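Polyphosphate:AMP phosphotransferase (PDB 3CZP) uses inorganic polyphosphate as phosphate donor to convert AMP to ADP, and GMP to GDP less efficiently, as a magnesium-dependent homodimer with two fused PPK2 domains. Local coordinates at residues L265-L271 with E471-F477; I413-M419 with R443-D447; E58-L63 with R221-G226. One frame throughout, in Å; residues are numbered along the deposited sequence. Where two conformers were deposited one is given.

Contact 1: residues L265-L271 with E471-F477; sequences LDLGQYL and EANDKRF
Asp474 and Leu271 meet through a carboxylate oxygen held between two backbone N-H groups. Leu271 N donates to Asp474 OD2 across 3.0 Å, with an N-H...O angle of 156°, while Phe477 N, also 3.0 Å away, reaches Asp474 OD2 from the opposite face of the carboxylate. Each donor stands well out of the carboxylate plane. With CG anti to the backbone N (chi1 -179°), the Asp474 side chain can serve its own helix and the incoming loop together, and CB of Tyr270 packs against the same carboxylate.

Gln269 crosses the Phe477 ring obliquely. Its CB sits above one face, 4.0 Å from the ring centroid, in a CH-pi contact; the amide beyond is inclined 52° to the ring, with Gln269 OE1 3.5 Å from Phe477 CZ. A bond from Gln269 NE2 to Asp266 O, 2.8 Å long and in the carbonyl plane on a lone pair, fixes the rotation of the amide. In fold terms, Asp474 is the N-cap of helix 475-496, which follows edge strand 467-471 of the parallel sheet, and the approach to helix 273-292 is laid across this strand-to-helix junction.

At the other end Glu471 CG lies 3.3 Å from Gln269 NE2, and a bend at chi2 turns the carboxylate nearly perpendicular to the Gln269 amide. Glu471 OE1 forms a salt bridge with Lys481, whereas OE2 accepts from a water that in turn accepts from Asp266 N. Leu265 CD2 touches this same OE2, and Leu267 CD2 covers Glu471 CA at 3.9 Å. Asn473 ND2, close to Leu267 O, hydrogen-bonds to Asp414. Beyond the cap, the Leu271 side chain lies against CB of Arg476 and CA of Phe477.

Contact 2: residues I413-M419 with R443-D447; sequences IDKQTQM and RDKWD
The backbones stay well apart, the closest CA atoms being those of Lys415 and Arg443 at 7.9 Å, and long side chains from 443-447 bridge to the first turn of helix 415-427. Arg443, extended from CG to NE, brings its guanidinium end-on to a single backbone oxygen: NH1 lies 2.9 Å and NH2 3.0 Å from Lys415 O, which also accepts the helical bond from Met419 N. Arg443 NH1 further donates to Gln418 OE1 at 2.8 Å, practically in the guanidinium plane, and CB of Met419 (selenomethionine) covers one guanidinium face. Trp446 reaches in with CG anti to its backbone N (chi1 -173°). Lys415 CG rests over its six-membered ring, 3.7 Å from the centroid in a CH-pi contact, while Ile413 O approaches the ring edge, 3.2 Å from Trp446 CH2. The Gln418 amide meets that edge too, turned 80° to the ring, and its NE2 donates to Asp309 O. Asp309 and Asn308, which Trp446 touches, belong to the Walker A sequence at the end of strand 300-307, so the contact lies beside the P-loop of the second PPK2 domain.

Contact 3: residues E58-L63 with R221-G226; sequences ETVKLL and RALTVG
This is a buried helix-helix contact on one side of the parallel sheet of the first PPK2 domain, a P-loop kinase fold with strand order 2-3-1-4-5. Helix 56-66, which starts at the end of the Walker A sequence, packs against the last helix of the domain, 218-238; the local axes approach to 9.9 Å with a signed crossing angle of -59°. Small residues allow the approach, Thr59 and Ala222 having CA atoms 5.7 Å apart. Thr59 CG2, anti to the backbone N, is directed at Ala222 and Val225, while OG1, on the other branch, bonds to Gly55 O in the P-loop. Leu62 CD2 touches Ala222 CB at 3.7 Å from the next turn of its helix. Further along, Leu63 spreads its two methyl groups over neighbouring residues of the partner helix, CD1 against Val225 CG1 at 4.3 Å and CD2 against CA of Gly226. Val225 and Thr59 also rest on Phe154 of strand 148-155, which continues the apolar layer into the sheet.

At the other end Arg221 runs extended past Thr59, and its NH1 donates to Gly215 O. Glu58 OE1 is 4.6 Å from Arg221 NH2 and well out of the guanidinium plane, so the two charges are near without a salt bridge. Water mediates instead: one molecule accepts from Arg221 NH2 at 3.1 Å and donates weakly to Glu58 OE2, and a second accepts from Arg221 NE.

Contacts 1 and 2 are neighbours in the second PPK2 domain, their centres 15 Å apart. They share a seam at the ends of two adjacent strands, 404-412 and 467-471, where Asn473 ND2 lies 2.9 Å from Asp414 OD2 and Ala472 packs on Ile413. Contact 2 also touches the P-loop of this domain, through Gln418 and Trp446. Contact 3 belongs to the first domain, which seems to be catalytically inactive, and lies on the opposite side of the chain's centre, its centre about 64 Å from that of contact 1 and about 60 Å from that of contact 2. It too adjoins a Walker A sequence, and helix 56-66 packs on the second subunit.

Contact 1: residues L265-L271 with E471-F477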
loop_
_atom_site.group_PDB
_atom_site.type_symbol
_atom_site.label_atom_id
_atom_site.label_comp_id
_atom_site.label_asym_id
_atom_site.label_seq_id
_atom_site.Cartn_x
_atom_site.Cartn_y
_atom_site.Cartn_z
ATOM N N LEU A 265 -8.645 24.654 -32.670
ATOM C CA LEU A 265 -9.744 24.891 -31.712
ATOM C C LEU A 265 -10.304 26.291 -31.800
ATOM O O LEU A 265 -9.569 27.256 -32.025
ATOM C CB LEU A 265 -9.300 24.693 -30.268
ATOM C CG LEU A 265 -9.030 23.251 -29.890
ATOM C CD1 LEU A 265 -8.377 23.235 -28.524
ATOM C CD2 LEU A 265 -10.349 22.512 -29.904
ATOM N N ASP A 266 -11.601 26.380 -31.563
ATOM C CA ASP A 266 -12.282 27.655 -31.490
ATOM C C ASP A 266 -12.426 28.013 -30.010
ATOM O O ASP A 266 -13.408 27.676 -29.338
ATOM C CB ASP A 266 -13.617 27.568 -32.204
ATOM C CG ASP A 266 -14.390 28.852 -32.158
ATOM O OD1 ASP A 266 -13.910 29.816 -31.505
ATOM O OD2 ASP A 266 -15.495 28.881 -32.749
ATOM N N LEU A 267 -11.435 28.747 -29.528
ATOM C CA LEU A 267 -11.365 29.125 -28.127
ATOM C C LEU A 267 -12.216 30.356 -27.828
ATOM O O LEU A 267 -12.199 30.857 -26.703
ATOM C CB LEU A 267 -9.919 29.404 -27.739
ATOM C CG LEU A 267 -8.878 28.301 -27.865
ATOM C CD1 LEU A 267 -7.572 28.821 -27.336
ATOM C CD2 LEU A 267 -9.302 27.048 -27.115
ATOM N N GLY A 268 -12.942 30.840 -28.844
ATOM C CA GLY A 268 -13.910 31.934 -28.711
ATOM C C GLY A 268 -15.267 31.481 -28.178
ATOM O O GLY A 268 -16.129 32.302 -27.960
ATOM N N GLN A 269 -15.457 30.187 -27.928
ATOM C CA GLN A 269 -16.775 29.699 -27.464
ATOM C C GLN A 269 -17.063 29.960 -25.981
ATOM O O GLN A 269 -16.142 29.978 -25.161
ATOM C CB GLN A 269 -16.901 28.209 -27.718
ATOM C CG GLN A 269 -16.831 27.814 -29.173
ATOM C CD GLN A 269 -16.704 26.331 -29.304
ATOM O OE1 GLN A 269 -17.696 25.633 -29.488
ATOM N NE2 GLN A 269 -15.489 25.829 -29.151
ATOM N N TYR A 270 -18.351 30.133 -25.662
ATOM C CA TYR A 270 -18.800 30.427 -24.296
ATOM C C TYR A 270 -20.285 30.108 -24.010
ATOM O O TYR A 270 -21.046 29.768 -24.898
ATOM C CB TYR A 270 -18.533 31.898 -23.960
ATOM C CG TYR A 270 -19.376 32.885 -24.729
ATOM C CD1 TYR A 270 -20.519 33.446 -24.161
ATOM C CD2 TYR A 270 -19.041 33.242 -26.031
ATOM C CE1 TYR A 270 -21.300 34.354 -24.861
ATOM C CE2 TYR A 270 -19.831 34.149 -26.755
ATOM C CZ TYR A 270 -20.945 34.709 -26.152
ATOM O OH TYR A 270 -21.716 35.590 -26.845
ATOM N N LEU A 271 -20.645 30.197 -22.731
ATOM C CA LEU A 271 -22.000 30.002 -22.253
ATOM C C LEU A 271 -22.428 31.217 -21.434
ATOM O O LEU A 271 -21.693 31.682 -20.537
ATOM C CB LEU A 271 -22.100 28.730 -21.392
ATOM C CG LEU A 271 -22.367 27.393 -22.083
ATOM C CD1 LEU A 271 -22.452 26.222 -21.060
ATOM C CD2 LEU A 271 -23.649 27.499 -22.947
ATOM N N GLU A 471 -12.216 23.601 -24.793
ATOM C CA GLU A 471 -11.971 25.040 -25.055
ATOM C C GLU A 471 -12.285 25.741 -23.739
ATOM O O GLU A 471 -13.446 25.822 -23.336
ATOM C CB GLU A 471 -12.890 25.563 -26.161
ATOM C CG GLU A 471 -12.716 24.938 -27.548
ATOM C CD GLU A 471 -13.413 23.580 -27.714
ATOM O OE1 GLU A 471 -13.942 23.001 -26.738
ATOM O OE2 GLU A 471 -13.398 23.091 -28.845
ATOM N N ALA A 472 -11.253 26.188 -23.034
ATOM C CA ALA A 472 -11.384 26.500 -21.597
ATOM C C ALA A 472 -11.244 27.968 -21.230
ATOM O O ALA A 472 -11.345 28.329 -20.060
ATOM C CB ALA A 472 -10.390 25.634 -20.798
ATOM N N ASN A 473 -11.106 28.845 -22.227
ATOM C CA ASN A 473 -11.061 30.280 -21.979
ATOM C C ASN A 473 -12.282 30.799 -21.184
ATOM O O ASN A 473 -12.157 31.772 -20.453
ATOM C CB ASN A 473 -10.991 31.081 -23.299
ATOM C CG ASN A 473 -9.581 31.215 -23.861
ATOM O OD1 ASN A 473 -8.656 30.603 -23.364
ATOM N ND2 ASN A 473 -9.427 32.033 -24.943
ATOM N N ASP A 474 -13.450 30.188 -21.430
ATOM C CA ASP A 474 -14.698 30.463 -20.726
ATOM C C ASP A 474 -14.954 29.300 -19.802
ATOM O O ASP A 474 -15.241 28.183 -20.252
ATOM C CB ASP A 474 -15.894 30.613 -21.700
ATOM C CG ASP A 474 -17.202 30.927 -20.970
ATOM O OD1 ASP A 474 -17.241 31.925 -20.238
ATOM O OD2 ASP A 474 -18.188 30.172 -21.087
ATOM N N LYS A 475 -14.804 29.544 -18.510
ATOM C CA LYS A 475 -15.017 28.524 -17.474
ATOM C C LYS A 475 -16.368 27.824 -17.564
ATOM O O LYS A 475 -16.475 26.618 -17.296
ATOM C CB LYS A 475 -14.832 29.122 -16.065
ATOM C CG LYS A 475 -13.368 29.140 -15.570
ATOM C CD LYS A 475 -13.060 30.423 -14.698
ATOM C CE LYS A 475 -11.654 30.383 -14.113
ATOM N NZ LYS A 475 -11.506 31.302 -12.955
ATOM N N ARG A 476 -17.403 28.575 -17.931
ATOM C CA ARG A 476 -18.755 28.055 -17.917
ATOM C C ARG A 476 -18.920 26.980 -18.983
ATOM O O ARG A 476 -19.476 25.899 -18.723
ATOM C CB ARG A 476 -19.741 29.192 -18.135
ATOM C CG ARG A 476 -19.756 30.221 -17.034
ATOM C CD ARG A 476 -20.828 31.243 -17.289
ATOM N NE ARG A 476 -21.103 32.005 -16.082
ATOM C CZ ARG A 476 -20.896 33.304 -15.921
ATOM N NH1 ARG A 476 -20.444 34.075 -16.911
ATOM N NH2 ARG A 476 -21.195 33.863 -14.757
ATOM N N PHE A 477 -18.411 27.281 -20.178
ATOM C CA PHE A 477 -18.464 26.372 -21.342
ATOM C C PHE A 477 -17.658 25.123 -21.010
ATOM O O PHE A 477 -18.147 23.985 -21.132
ATOM C CB PHE A 477 -17.906 27.108 -22.592
ATOM C CG PHE A 477 -17.791 26.244 -23.825
ATOM C CD1 PHE A 477 -18.826 26.202 -24.758
ATOM C CD2 PHE A 477 -16.660 25.469 -24.054
ATOM C CE1 PHE A 477 -18.741 25.423 -25.893
ATOM C CE2 PHE A 477 -16.567 24.653 -25.200
ATOM C CZ PHE A 477 -17.621 24.631 -26.117
HETATM O O HOH W 1 -13.095 23.988 -31.421
#

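Contact 2: residues I413-M419 with R443-D447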
loop_
_atom_site.group_PDB
_atom_site.type_symbol
_atom_site.label_atom_id
_atom_site.label_comp_id
_atom_site.label_asym_id
_atom_site.label_seq_id
_atom_site.Cartn_x
_atom_site.Cartn_y
_atom_site.Cartn_z
ATOM N N ILE A 413 -6.352 26.858 -22.994
ATOM C CA ILE A 413 -6.571 28.295 -22.941
ATOM C C ILE A 413 -5.471 28.955 -23.769
ATOM O O ILE A 413 -4.443 28.303 -24.058
ATOM C CB ILE A 413 -6.587 28.911 -21.490
ATOM C CG1 ILE A 413 -5.253 28.773 -20.779
ATOM C CG2 ILE A 413 -7.749 28.374 -20.614
ATOM C CD1 ILE A 413 -5.304 29.237 -19.265
ATOM N N ASP A 414 -5.664 30.224 -24.158
ATOM C CA ASP A 414 -4.597 30.935 -24.876
ATOM C C ASP A 414 -3.688 31.686 -23.904
ATOM O O ASP A 414 -3.961 31.721 -22.685
ATOM C CB ASP A 414 -5.123 31.801 -26.023
ATOM C CG ASP A 414 -6.127 32.846 -25.575
ATOM O OD1 ASP A 414 -5.944 33.377 -24.465
ATOM O OD2 ASP A 414 -7.089 33.128 -26.349
ATOM N N LYS A 415 -2.580 32.215 -24.432
ATOM C CA LYS A 415 -1.528 32.835 -23.595
ATOM C C LYS A 415 -2.064 34.070 -22.896
ATOM O O LYS A 415 -1.692 34.378 -21.762
ATOM C CB LYS A 415 -0.324 33.286 -24.453
ATOM C CG LYS A 415 0.397 32.217 -25.257
ATOM C CD LYS A 415 1.555 32.851 -26.059
ATOM C CE LYS A 415 1.965 32.056 -27.299
ATOM N NZ LYS A 415 2.995 32.849 -28.097
ATOM N N GLN A 416 -2.921 34.772 -23.631
ATOM C CA GLN A 416 -3.534 36.019 -23.225
ATOM C C GLN A 416 -4.489 35.785 -22.059
ATOM O O GLN A 416 -4.469 36.529 -21.089
ATOM C CB GLN A 416 -4.283 36.665 -24.422
ATOM C CG GLN A 416 -3.388 37.262 -25.606
ATOM C CD GLN A 416 -2.956 36.206 -26.657
ATOM O OE1 GLN A 416 -3.176 35.010 -26.483
ATOM N NE2 GLN A 416 -2.357 36.658 -27.737
ATOM N N THR A 417 -5.312 34.746 -22.159
ATOM C CA THR A 417 -6.223 34.331 -21.058
ATOM C C THR A 417 -5.471 33.785 -19.833
ATOM O O THR A 417 -5.822 34.072 -18.678
ATOM C CB THR A 417 -7.240 33.284 -21.556
ATOM O OG1 THR A 417 -8.137 33.923 -22.468
ATOM C CG2 THR A 417 -8.028 32.654 -20.409
ATOM N N GLN A 418 -4.400 33.048 -20.073
ATOM C CA GLN A 418 -3.571 32.614 -18.974
ATOM C C GLN A 418 -3.147 33.796 -18.144
ATOM O O GLN A 418 -3.308 33.784 -16.934
ATOM C CB GLN A 418 -2.323 31.909 -19.474
ATOM C CG GLN A 418 -1.717 31.038 -18.424
ATOM C CD GLN A 418 -0.511 30.348 -18.917
ATOM O OE1 GLN A 418 0.420 31.005 -19.359
ATOM N NE2 GLN A 418 -0.509 29.001 -18.894
HETATM N N MSE A 419 -2.608 34.825 -18.793
HETATM C CA MSE A 419 -2.084 35.960 -18.078
HETATM C C MSE A 419 -3.122 36.765 -17.281
HETATM O O MSE A 419 -2.790 37.296 -16.208
HETATM C CB MSE A 419 -1.420 36.899 -19.058
HETATM C CG MSE A 419 -0.859 38.141 -18.452
HETATM SE SE MSE A 419 -0.629 39.278 -20.004
HETATM C CE MSE A 419 -2.283 38.855 -21.062
ATOM N N ARG A 443 5.513 29.345 -18.721
ATOM C CA ARG A 443 4.810 30.207 -19.667
ATOM C C ARG A 443 5.724 30.598 -20.849
ATOM O O ARG A 443 5.251 30.765 -21.973
ATOM C CB ARG A 443 4.265 31.430 -18.917
ATOM C CG ARG A 443 3.756 32.566 -19.797
ATOM C CD ARG A 443 3.147 33.708 -18.955
ATOM N NE ARG A 443 2.577 34.758 -19.807
ATOM C CZ ARG A 443 1.441 34.639 -20.490
ATOM N NH1 ARG A 443 0.727 33.520 -20.442
ATOM N NH2 ARG A 443 1.027 35.629 -21.250
ATOM N N ASP A 444 7.029 30.727 -20.589
ATOM C CA ASP A 444 8.040 30.962 -21.643
ATOM C C ASP A 444 8.436 29.653 -22.379
ATOM O O ASP A 444 9.297 29.670 -23.258
ATOM C CB ASP A 444 9.302 31.645 -21.060
ATOM C CG ASP A 444 9.008 33.007 -20.364
ATOM O OD1 ASP A 444 7.828 33.424 -20.249
ATOM O OD2 ASP A 444 9.984 33.656 -19.911
ATOM N N LYS A 445 7.803 28.536 -21.982
ATOM C CA LYS A 445 7.984 27.233 -22.627
ATOM C C LYS A 445 6.696 26.821 -23.352
ATOM O O LYS A 445 6.516 25.662 -23.688
ATOM C CB LYS A 445 8.368 26.150 -21.595
ATOM C CG LYS A 445 9.663 26.405 -20.805
ATOM C CD LYS A 445 10.031 25.219 -19.884
ATOM C CE LYS A 445 11.144 24.327 -20.451
ATOM N NZ LYS A 445 12.509 24.971 -20.399
ATOM N N TRP A 446 5.821 27.791 -23.625
ATOM C CA TRP A 446 4.492 27.549 -24.235
ATOM C C TRP A 446 4.388 26.690 -25.528
ATOM O O TRP A 446 3.530 25.791 -25.613
ATOM C CB TRP A 446 3.812 28.886 -24.507
ATOM C CG TRP A 446 2.382 28.738 -24.979
ATOM C CD1 TRP A 446 1.950 28.483 -26.258
ATOM C CD2 TRP A 446 1.214 28.848 -24.179
ATOM N NE1 TRP A 446 0.575 28.411 -26.290
ATOM C CE2 TRP A 446 0.097 28.638 -25.028
ATOM C CE3 TRP A 446 0.996 29.120 -22.832
ATOM C CZ2 TRP A 446 -1.201 28.692 -24.573
ATOM C CZ3 TRP A 446 -0.301 29.165 -22.383
ATOM C CH2 TRP A 446 -1.385 28.953 -23.248
ATOM N N ASP A 447 5.210 26.992 -26.537
ATOM C CA ASP A 447 5.167 26.236 -27.795
ATOM C C ASP A 447 5.712 24.805 -27.633
ATOM O O ASP A 447 5.406 23.939 -28.482
ATOM C CB ASP A 447 5.867 26.971 -28.966
ATOM C CG ASP A 447 4.914 27.911 -29.754
ATOM O OD1 ASP A 447 3.778 28.160 -29.305
ATOM O OD2 ASP A 447 5.291 28.423 -30.842
#

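Contact 3: residues E58-L63 with R221-G226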
loop_
_atom_site.group_PDB
_atom_site.type_symbol
_atom_site.label_atom_id
_atom_site.label_comp_id
_atom_site.label_asym_id
_atom_site.label_seq_id
_atom_site.Cartn_x
_atom_site.Cartn_y
_atom_site.Cartn_z
ATOM N N GLU A 58 10.754 -26.805 -4.353
ATOM C CA GLU A 58 12.035 -27.251 -3.778
ATOM C C GLU A 58 13.201 -26.307 -4.112
ATOM O O GLU A 58 14.042 -25.963 -3.254
ATOM C CB GLU A 58 12.374 -28.630 -4.310
ATOM C CG GLU A 58 11.440 -29.715 -3.772
ATOM C CD GLU A 58 10.221 -30.023 -4.706
ATOM O OE1 GLU A 58 9.787 -29.167 -5.556
ATOM O OE2 GLU A 58 9.692 -31.159 -4.552
ATOM N N THR A 59 13.268 -25.908 -5.366
ATOM C CA THR A 59 14.377 -25.040 -5.787
ATOM C C THR A 59 14.302 -23.654 -5.174
ATOM O O THR A 59 15.345 -23.106 -4.704
ATOM C CB THR A 59 14.496 -24.950 -7.341
ATOM O OG1 THR A 59 14.761 -26.262 -7.853
ATOM C CG2 THR A 59 15.695 -24.028 -7.700
ATOM N N VAL A 60 13.112 -23.048 -5.184
ATOM C CA VAL A 60 12.968 -21.736 -4.568
ATOM C C VAL A 60 13.253 -21.781 -3.071
ATOM O O VAL A 60 13.788 -20.841 -2.479
ATOM C CB VAL A 60 11.624 -21.125 -4.857
ATOM C CG1 VAL A 60 11.467 -19.773 -4.033
ATOM C CG2 VAL A 60 11.447 -20.918 -6.319
ATOM N N LYS A 61 12.921 -22.871 -2.434
ATOM C CA LYS A 61 13.252 -23.014 -1.023
ATOM C C LYS A 61 14.773 -23.000 -0.789
ATOM O O LYS A 61 15.285 -22.369 0.190
ATOM C CB LYS A 61 12.660 -24.296 -0.430
ATOM C CG LYS A 61 13.145 -24.456 0.999
ATOM C CD LYS A 61 12.455 -25.520 1.760
ATOM C CE LYS A 61 13.080 -25.508 3.250
ATOM N NZ LYS A 61 12.313 -26.533 3.937
ATOM N N LEU A 62 15.472 -23.726 -1.664
ATOM C CA LEU A 62 16.904 -23.873 -1.556
ATOM C C LEU A 62 17.560 -22.521 -1.796
ATOM O O LEU A 62 18.438 -22.178 -1.052
ATOM C CB LEU A 62 17.430 -24.946 -2.506
ATOM C CG LEU A 62 18.793 -25.574 -2.237
ATOM C CD1 LEU A 62 19.028 -25.986 -0.814
ATOM C CD2 LEU A 62 18.916 -26.703 -3.156
ATOM N N LEU A 63 17.082 -21.742 -2.759
ATOM C CA LEU A 63 17.574 -20.365 -2.981
ATOM C C LEU A 63 17.478 -19.468 -1.750
ATOM O O LEU A 63 18.311 -18.603 -1.571
ATOM C CB LEU A 63 16.805 -19.674 -4.126
ATOM C CG LEU A 63 17.011 -20.227 -5.550
ATOM C CD1 LEU A 63 16.117 -19.451 -6.498
ATOM C CD2 LEU A 63 18.495 -20.335 -6.021
ATOM N N ARG A 221 19.434 -29.194 -11.258
ATOM C CA ARG A 221 18.423 -28.165 -11.403
ATOM C C ARG A 221 18.696 -26.958 -10.492
ATOM O O ARG A 221 18.585 -25.812 -10.937
ATOM C CB ARG A 221 17.004 -28.747 -11.202
ATOM C CG ARG A 221 16.586 -28.960 -9.757
ATOM C CD ARG A 221 15.261 -29.724 -9.690
ATOM N NE ARG A 221 14.889 -30.023 -8.322
ATOM C CZ ARG A 221 14.061 -30.999 -7.932
ATOM N NH1 ARG A 221 13.497 -31.819 -8.803
ATOM N NH2 ARG A 221 13.760 -31.131 -6.637
ATOM N N ALA A 222 19.081 -27.205 -9.228
ATOM C CA ALA A 222 19.346 -26.111 -8.296
ATOM C C ALA A 222 20.580 -25.345 -8.637
ATOM O O ALA A 222 20.566 -24.125 -8.610
ATOM C CB ALA A 222 19.463 -26.596 -6.860
ATOM N N LEU A 223 21.670 -26.066 -8.878
ATOM C CA LEU A 223 22.909 -25.445 -9.274
ATOM C C LEU A 223 22.794 -24.647 -10.563
ATOM O O LEU A 223 23.413 -23.605 -10.688
ATOM C CB LEU A 223 24.021 -26.496 -9.406
ATOM C CG LEU A 223 25.468 -25.996 -9.265
ATOM C CD1 LEU A 223 25.704 -25.247 -7.997
ATOM C CD2 LEU A 223 26.467 -27.159 -9.371
ATOM N N THR A 224 22.075 -25.202 -11.546
ATOM C CA THR A 224 21.896 -24.538 -12.846
ATOM C C THR A 224 21.176 -23.169 -12.744
ATOM O O THR A 224 21.684 -22.112 -13.212
ATOM C CB THR A 224 21.273 -25.475 -13.882
ATOM O OG1 THR A 224 22.166 -26.561 -14.084
ATOM C CG2 THR A 224 21.011 -24.756 -15.238
ATOM N N VAL A 225 20.058 -23.178 -12.043
ATOM C CA VAL A 225 19.281 -21.953 -11.723
ATOM C C VAL A 225 20.125 -20.935 -10.933
ATOM O O VAL A 225 20.151 -19.731 -11.260
ATOM C CB VAL A 225 18.001 -22.293 -10.906
ATOM C CG1 VAL A 225 17.326 -20.985 -10.285
ATOM C CG2 VAL A 225 16.984 -23.074 -11.732
ATOM N N GLY A 226 20.828 -21.409 -9.895
ATOM C CA GLY A 226 21.675 -20.526 -9.076
ATOM C C GLY A 226 22.803 -19.886 -9.856
ATOM O O GLY A 226 23.116 -18.708 -9.659
HETATM O O HOH W 2 11.475 -33.224 -6.435
HETATM O O HOH W 3 16.463 -28.694 -6.024
#